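PDB 3EB7: insecticidal Delta-Endotoxin Cry8Ea1 from Bacillus Thuringiensis, which kills underground scarab larvae of Holotrichia parallela, probably by binding gut-cell receptors and opening pores in the membrane, as three-domain Cry toxins do. Local coordinates for residues Lys274-Asp278 with Val453-Gly459; Ser483-Leu489 with Gln559-Ser565. All coordinates share one frame; numbering follows the deposited sequence.

Interaction 1 (Lys274-Asp278 with Val453-Gly459)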
loop_
_atom_site.group_PDB
_atom_site.type_symbol
_atom_site.label_atom_id
_atom_site.label_comp_id
_atom_site.label_asym_id
_atom_site.label_seq_id
_atom_site.Cartn_x
_atom_site.Cartn_y
_atom_site.Cartn_z
ATOM N N LYS A 274 -14.911 -4.628 -5.958
ATOM C CA LYS A 274 -13.894 -5.557 -5.489
ATOM C C LYS A 274 -13.515 -6.578 -6.608
ATOM O O LYS A 274 -14.356 -6.964 -7.406
ATOM C CB LYS A 274 -14.368 -6.208 -4.169
ATOM C CG LYS A 274 -14.390 -5.238 -2.952
ATOM C CD LYS A 274 -12.960 -4.919 -2.437
ATOM C CE LYS A 274 -12.935 -4.210 -1.076
ATOM N NZ LYS A 274 -14.210 -3.490 -0.752
ATOM N N HIS A 275 -12.230 -6.911 -6.727
ATOM C CA HIS A 275 -11.740 -7.709 -7.871
ATOM C C HIS A 275 -10.449 -8.352 -7.416
ATOM O O HIS A 275 -9.840 -7.922 -6.427
ATOM C CB HIS A 275 -11.433 -6.803 -9.104
ATOM C CG HIS A 275 -10.543 -5.622 -8.776
ATOM N ND1 HIS A 275 -9.177 -5.640 -8.973
ATOM C CD2 HIS A 275 -10.825 -4.420 -8.212
ATOM C CE1 HIS A 275 -8.657 -4.495 -8.548
ATOM N NE2 HIS A 275 -9.635 -3.730 -8.094
ATOM N N LEU A 276 -10.030 -9.376 -8.142
ATOM C CA LEU A 276 -8.747 -10.014 -7.918
ATOM C C LEU A 276 -7.648 -9.102 -8.426
ATOM O O LEU A 276 -7.848 -8.335 -9.372
ATOM C CB LEU A 276 -8.701 -11.360 -8.686
ATOM C CG LEU A 276 -9.517 -12.459 -7.999
ATOM C CD1 LEU A 276 -9.987 -13.438 -9.053
ATOM C CD2 LEU A 276 -8.689 -13.121 -6.860
ATOM N N PHE A 277 -6.482 -9.171 -7.812
ATOM C CA PHE A 277 -5.375 -8.307 -8.211
ATOM C C PHE A 277 -5.154 -8.424 -9.726
ATOM O O PHE A 277 -5.058 -9.517 -10.246
ATOM C CB PHE A 277 -4.119 -8.704 -7.436
ATOM C CG PHE A 277 -2.946 -7.792 -7.685
ATOM C CD1 PHE A 277 -2.818 -6.585 -6.993
ATOM C CD2 PHE A 277 -1.975 -8.129 -8.620
ATOM C CE1 PHE A 277 -1.728 -5.733 -7.211
ATOM C CE2 PHE A 277 -0.899 -7.275 -8.848
ATOM C CZ PHE A 277 -0.787 -6.062 -8.127
ATOM N N ASP A 278 -5.113 -7.314 -10.448
ATOM C CA ASP A 278 -5.010 -7.403 -11.928
ATOM C C ASP A 278 -4.052 -6.394 -12.590
ATOM O O ASP A 278 -3.548 -5.489 -11.947
ATOM C CB ASP A 278 -6.390 -7.397 -12.606
ATOM C CG ASP A 278 -7.183 -6.117 -12.364
ATOM O OD1 ASP A 278 -6.636 -5.152 -11.798
ATOM O OD2 ASP A 278 -8.376 -6.061 -12.771
ATOM N N VAL A 453 -3.711 -14.061 -1.278
ATOM C CA VAL A 453 -4.532 -14.950 -2.124
ATOM C C VAL A 453 -5.369 -14.204 -3.184
ATOM O O VAL A 453 -5.875 -14.812 -4.144
ATOM C CB VAL A 453 -5.411 -15.923 -1.292
ATOM C CG1 VAL A 453 -4.530 -16.906 -0.511
ATOM C CG2 VAL A 453 -6.374 -15.118 -0.348
ATOM N N VAL A 454 -5.468 -12.888 -3.021
ATOM C CA VAL A 454 -6.135 -12.015 -3.987
ATOM C C VAL A 454 -5.351 -11.985 -5.328
ATOM O O VAL A 454 -5.876 -11.554 -6.352
ATOM C CB VAL A 454 -6.454 -10.616 -3.356
ATOM C CG1 VAL A 454 -5.186 -9.735 -3.168
ATOM C CG2 VAL A 454 -7.554 -9.895 -4.126
ATOM N N LYS A 455 -4.140 -12.526 -5.332
ATOM C CA LYS A 455 -3.341 -12.674 -6.549
ATOM C C LYS A 455 -3.600 -13.987 -7.296
ATOM O O LYS A 455 -2.720 -14.485 -8.009
ATOM C CB LYS A 455 -1.834 -12.547 -6.233
ATOM C CG LYS A 455 -1.446 -11.292 -5.431
ATOM C CD LYS A 455 0.085 -11.196 -5.482
ATOM C CE LYS A 455 0.559 -10.370 -6.700
ATOM N NZ LYS A 455 1.944 -10.686 -7.133
ATOM N N ALA A 456 -4.778 -14.577 -7.091
ATOM C CA ALA A 456 -5.202 -15.770 -7.853
ATOM C C ALA A 456 -5.611 -15.428 -9.266
ATOM O O ALA A 456 -6.011 -14.286 -9.570
ATOM C CB ALA A 456 -6.326 -16.462 -7.159
ATOM N N SER A 457 -5.521 -16.426 -10.149
ATOM C CA SER A 457 -5.840 -16.242 -11.560
ATOM C C SER A 457 -7.332 -16.193 -11.795
ATOM O O SER A 457 -7.770 -15.814 -12.886
ATOM C CB SER A 457 -5.245 -17.391 -12.388
ATOM O OG SER A 457 -5.852 -18.650 -12.059
ATOM N N ASP A 458 -8.117 -16.600 -10.803
ATOM C CA ASP A 458 -9.585 -16.700 -10.934
ATOM C C ASP A 458 -10.223 -17.140 -9.579
ATOM O O ASP A 458 -9.529 -17.282 -8.566
ATOM C CB ASP A 458 -9.950 -17.794 -11.960
ATOM C CG ASP A 458 -9.558 -19.210 -11.475
ATOM O OD1 ASP A 458 -9.627 -20.158 -12.282
ATOM O OD2 ASP A 458 -9.202 -19.401 -10.286
ATOM N N GLY A 459 -11.533 -17.358 -9.566
ATOM C CA GLY A 459 -12.219 -17.816 -8.372
ATOM C C GLY A 459 -12.899 -16.623 -7.724
ATOM O O GLY A 459 -13.109 -15.582 -8.361
HETATM O O HOH W 1 -3.906 -11.990 -9.997
#

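Interaction 2 (Ser483-Leu489 with Gln559-Ser565)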
loop_
_atom_site.group_PDB
_atom_site.type_symbol
_atom_site.label_atom_id
_atom_site.label_comp_id
_atom_site.label_asym_id
_atom_site.label_seq_id
_atom_site.Cartn_x
_atom_site.Cartn_y
_atom_site.Cartn_z
ATOM N N SER A 483 -13.086 -22.561 -2.044
ATOM C CA SER A 483 -11.663 -22.525 -2.332
ATOM C C SER A 483 -11.270 -21.142 -2.820
ATOM O O SER A 483 -12.099 -20.407 -3.366
ATOM C CB SER A 483 -11.326 -23.534 -3.412
ATOM O OG SER A 483 -11.549 -24.840 -2.931
ATOM N N THR A 484 -10.007 -20.788 -2.614
ATOM C CA THR A 484 -9.445 -19.654 -3.306
ATOM C C THR A 484 -9.387 -20.048 -4.765
ATOM O O THR A 484 -9.647 -21.196 -5.105
ATOM C CB THR A 484 -7.998 -19.343 -2.861
ATOM O OG1 THR A 484 -7.159 -20.468 -3.158
ATOM C CG2 THR A 484 -7.933 -18.977 -1.372
ATOM N N GLY A 485 -9.053 -19.093 -5.635
ATOM C CA GLY A 485 -8.724 -19.430 -7.018
ATOM C C GLY A 485 -7.423 -20.229 -7.123
ATOM O O GLY A 485 -6.675 -20.418 -6.133
ATOM N N VAL A 486 -7.175 -20.722 -8.331
ATOM C CA VAL A 486 -5.874 -21.205 -8.685
ATOM C C VAL A 486 -4.892 -20.015 -8.713
ATOM O O VAL A 486 -5.073 -19.071 -9.496
ATOM C CB VAL A 486 -5.932 -21.850 -10.058
ATOM C CG1 VAL A 486 -4.597 -22.464 -10.385
ATOM C CG2 VAL A 486 -7.052 -22.912 -10.081
ATOM N N ILE A 487 -3.908 -20.056 -7.814
ATOM C CA ILE A 487 -2.836 -19.099 -7.784
ATOM C C ILE A 487 -1.691 -19.665 -8.630
ATOM O O ILE A 487 -1.153 -20.749 -8.340
ATOM C CB ILE A 487 -2.318 -18.808 -6.359
ATOM C CG1 ILE A 487 -3.447 -18.358 -5.443
ATOM C CG2 ILE A 487 -1.124 -17.784 -6.393
ATOM C CD1 ILE A 487 -3.031 -18.243 -4.031
ATOM N N ARG A 488 -1.350 -18.915 -9.680
ATOM C CA ARG A 488 -0.334 -19.327 -10.642
ATOM C C ARG A 488 1.018 -18.786 -10.221
ATOM O O ARG A 488 1.138 -17.602 -9.859
ATOM C CB ARG A 488 -0.740 -18.843 -12.021
ATOM C CG ARG A 488 0.380 -18.168 -12.806
ATOM C CD ARG A 488 0.551 -18.830 -14.192
ATOM N NE ARG A 488 0.509 -20.291 -14.046
ATOM C CZ ARG A 488 1.557 -21.031 -13.707
ATOM N NH1 ARG A 488 2.752 -20.435 -13.493
ATOM N NH2 ARG A 488 1.396 -22.358 -13.593
ATOM N N LEU A 489 2.019 -19.656 -10.215
ATOM C CA LEU A 489 3.319 -19.340 -9.618
ATOM C C LEU A 489 4.538 -19.568 -10.536
ATOM O O LEU A 489 4.525 -20.446 -11.407
ATOM C CB LEU A 489 3.518 -20.168 -8.350
ATOM C CG LEU A 489 2.463 -20.281 -7.244
ATOM C CD1 LEU A 489 2.903 -21.424 -6.322
ATOM C CD2 LEU A 489 2.338 -18.942 -6.487
ATOM N N GLN A 559 6.490 -23.643 -13.430
ATOM C CA GLN A 559 5.214 -22.976 -13.491
ATOM C C GLN A 559 4.246 -23.904 -12.780
ATOM O O GLN A 559 3.791 -24.881 -13.375
ATOM C CB GLN A 559 4.790 -22.792 -14.951
ATOM C CG GLN A 559 5.403 -21.577 -15.654
ATOM C CD GLN A 559 6.862 -21.770 -15.988
ATOM O OE1 GLN A 559 7.199 -22.503 -16.944
ATOM N NE2 GLN A 559 7.761 -21.098 -15.213
ATOM N N ASP A 560 3.970 -23.623 -11.502
ATOM C CA ASP A 560 3.117 -24.473 -10.669
ATOM C C ASP A 560 1.926 -23.678 -10.109
ATOM O O ASP A 560 1.817 -22.456 -10.313
ATOM C CB ASP A 560 3.944 -25.153 -9.548
ATOM C CG ASP A 560 3.551 -26.641 -9.317
ATOM O OD1 ASP A 560 2.404 -27.061 -9.551
ATOM O OD2 ASP A 560 4.398 -27.407 -8.868
ATOM N N THR A 561 1.001 -24.372 -9.461
ATOM C CA THR A 561 -0.166 -23.707 -8.921
ATOM C C THR A 561 -0.295 -24.029 -7.463
ATOM O O THR A 561 0.246 -25.019 -7.013
ATOM C CB THR A 561 -1.458 -24.132 -9.608
ATOM O OG1 THR A 561 -1.553 -25.541 -9.536
ATOM C CG2 THR A 561 -1.464 -23.723 -11.063
ATOM N N LEU A 562 -1.001 -23.157 -6.739
ATOM C CA LEU A 562 -1.365 -23.379 -5.353
ATOM C C LEU A 562 -2.833 -23.016 -5.188
ATOM O O LEU A 562 -3.357 -22.161 -5.892
ATOM C CB LEU A 562 -0.493 -22.517 -4.469
ATOM C CG LEU A 562 0.325 -23.109 -3.306
ATOM C CD1 LEU A 562 0.887 -24.528 -3.544
ATOM C CD2 LEU A 562 1.465 -22.126 -2.961
ATOM N N LYS A 563 -3.516 -23.668 -4.261
ATOM C CA LYS A 563 -4.934 -23.395 -4.073
ATOM C C LYS A 563 -5.284 -23.786 -2.654
ATOM O O LYS A 563 -4.844 -24.824 -2.186
ATOM C CB LYS A 563 -5.789 -24.163 -5.112
ATOM C CG LYS A 563 -7.304 -23.974 -4.954
ATOM C CD LYS A 563 -8.046 -24.830 -5.932
ATOM C CE LYS A 563 -8.965 -25.737 -5.187
ATOM N NZ LYS A 563 -9.275 -27.058 -5.823
ATOM N N ILE A 564 -6.041 -22.933 -1.968
ATOM C CA ILE A 564 -6.385 -23.178 -0.589
ATOM C C ILE A 564 -7.858 -23.513 -0.552
ATOM O O ILE A 564 -8.682 -22.825 -1.172
ATOM C CB ILE A 564 -6.070 -21.949 0.341
ATOM C CG1 ILE A 564 -4.585 -21.520 0.293
ATOM C CG2 ILE A 564 -6.496 -22.219 1.793
ATOM C CD1 ILE A 564 -3.573 -22.639 0.450
ATOM N N SER A 565 -8.187 -24.593 0.154
ATOM C CA SER A 565 -9.580 -25.024 0.306
ATOM C C SER A 565 -9.987 -25.013 1.769
ATOM O O SER A 565 -9.215 -25.485 2.630
ATOM C CB SER A 565 -9.735 -26.435 -0.263
ATOM O OG SER A 565 -9.535 -26.420 -1.673
#

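Interaction 1 (Lys274-Asp278 with Val453-Gly459)
Leu276 spans the 453-459 loop with its two methyl groups: CD2 lies on Val454 and Ala456, CD1 on the backbone of Asp458 and Gly459. Leu276 CD2 sits 3.3 Å from Val454 O. Leu276 CD1 reaches past the turn and comes within 3.7 Å of Asp458 C. With CG beside the backbone N (chi1 -76°), the isobutyl group is laid along the 453-459 loop, and the two branches divide its length between them. Val454 O, already touched by the CD2 methyl, also accepts the one direct hydrogen bond across the contact, from Phe277 N at 2.9 Å; the donor stands above the carbonyl plane, 36° out of it. A water adds a second bridge, donating to both Phe277 O and Ala456 O.

Phe277 and Lys455 run side by side and point the same way. The phenyl CG lies opposite the backbone N (chi1 -175°), which carries the ring alongside the aliphatic part of the lysine, Phe277 CD2 being 3.9 Å from Lys455 CE. Bent at chi3, the lysine chain continues to an ammonium group paired with Asp438 and also bonded to Asn441 and Gln237. His275 turns the other way: His275 ND1 donates to Leu276 O at 3.0 Å and its NE2 meets Glu241, so both ring nitrogens are engaged and the rotation of the imidazole is fixed. The contact joins the loop entering strand 278-292 to the loop after strand 448-452, an interface between the central beta-sheet domain and the C-terminal beta-sandwich of the three-domain Cry toxin fold.

Interaction 2 (Ser483-Leu489 with Gln559-Ser565)
Antiparallel strand pairing joins Ser483-Leu489 to Gln559-Ser565 within one sheet of the C-terminal domain, 559-565 being flanked on its other edge by strand 511-517. At one end the ladder is regular: Ile487 N donates to Leu562 O and Leu562 N to Ile487 O, each at 2.9 Å, Leu489 and Asp560 form the next hydrogen-bonded pair, and Arg488 faces Thr561 in the non-hydrogen-bonded pair between them. The register then slips by one residue through Thr484-Val486. Here a side chain takes over a backbone role: Thr484 N donates to Ile564 O, and Thr484 OG1 accepts from Ile564 N at 3.0 Å in an almost straight bond (175°). OG1 lies between the backbone N and carbonyl carbon (chi1 61°), where it can also donate to Gly485 O. Beyond the break, the hydroxyls of Ser483 and Ser565 are 2.9 Å apart, OG to OG, in a hydrogen bond.

The pairing belongs to the C-terminal beta-sandwich of Cry toxins, a galactose-binding-like jelly roll, and the sheet's two faces differ accordingly. Ile487, Leu489 and Leu562 lie on the inward face, where Leu489 CD1 meets Leu562 CD2 at 3.7 Å and strand 578-588 packs against Ile487 and Leu562. On the face of Thr561, the CG1 methyl of Val486, from the irregular part of the strand, comes within 3.4 Å of Thr561 CG2, tighter than ordinary methyl contact. Arg488, bent at chi2 and chi3, folds its guanidinium back over the partner strand, with Asp560 O over one face and Gln559 C at the edge. Arg488 NH1 lies 3.4 Å from Gln559 CB.

Interaction 1 joins two loops from different domains, whereas interaction 2 pairs two strands inside the C-terminal domain. Both are partly buried, and their centres lie about 11 Å apart. A single direct hydrogen bond, a bridging water and leucine packing hold interaction 1; a backbone ladder dominates interaction 2, which buries about twice the surface, 664 against 341 Å². The two meet at Val486, where the strand of interaction 2 is interrupted: Ser457 OG probably bonds to Val486 O and Asp458 OD2 to Val486 N. The 453-459 loop thus contacts the central domain through one part of its length and the edge of the broken strand through another.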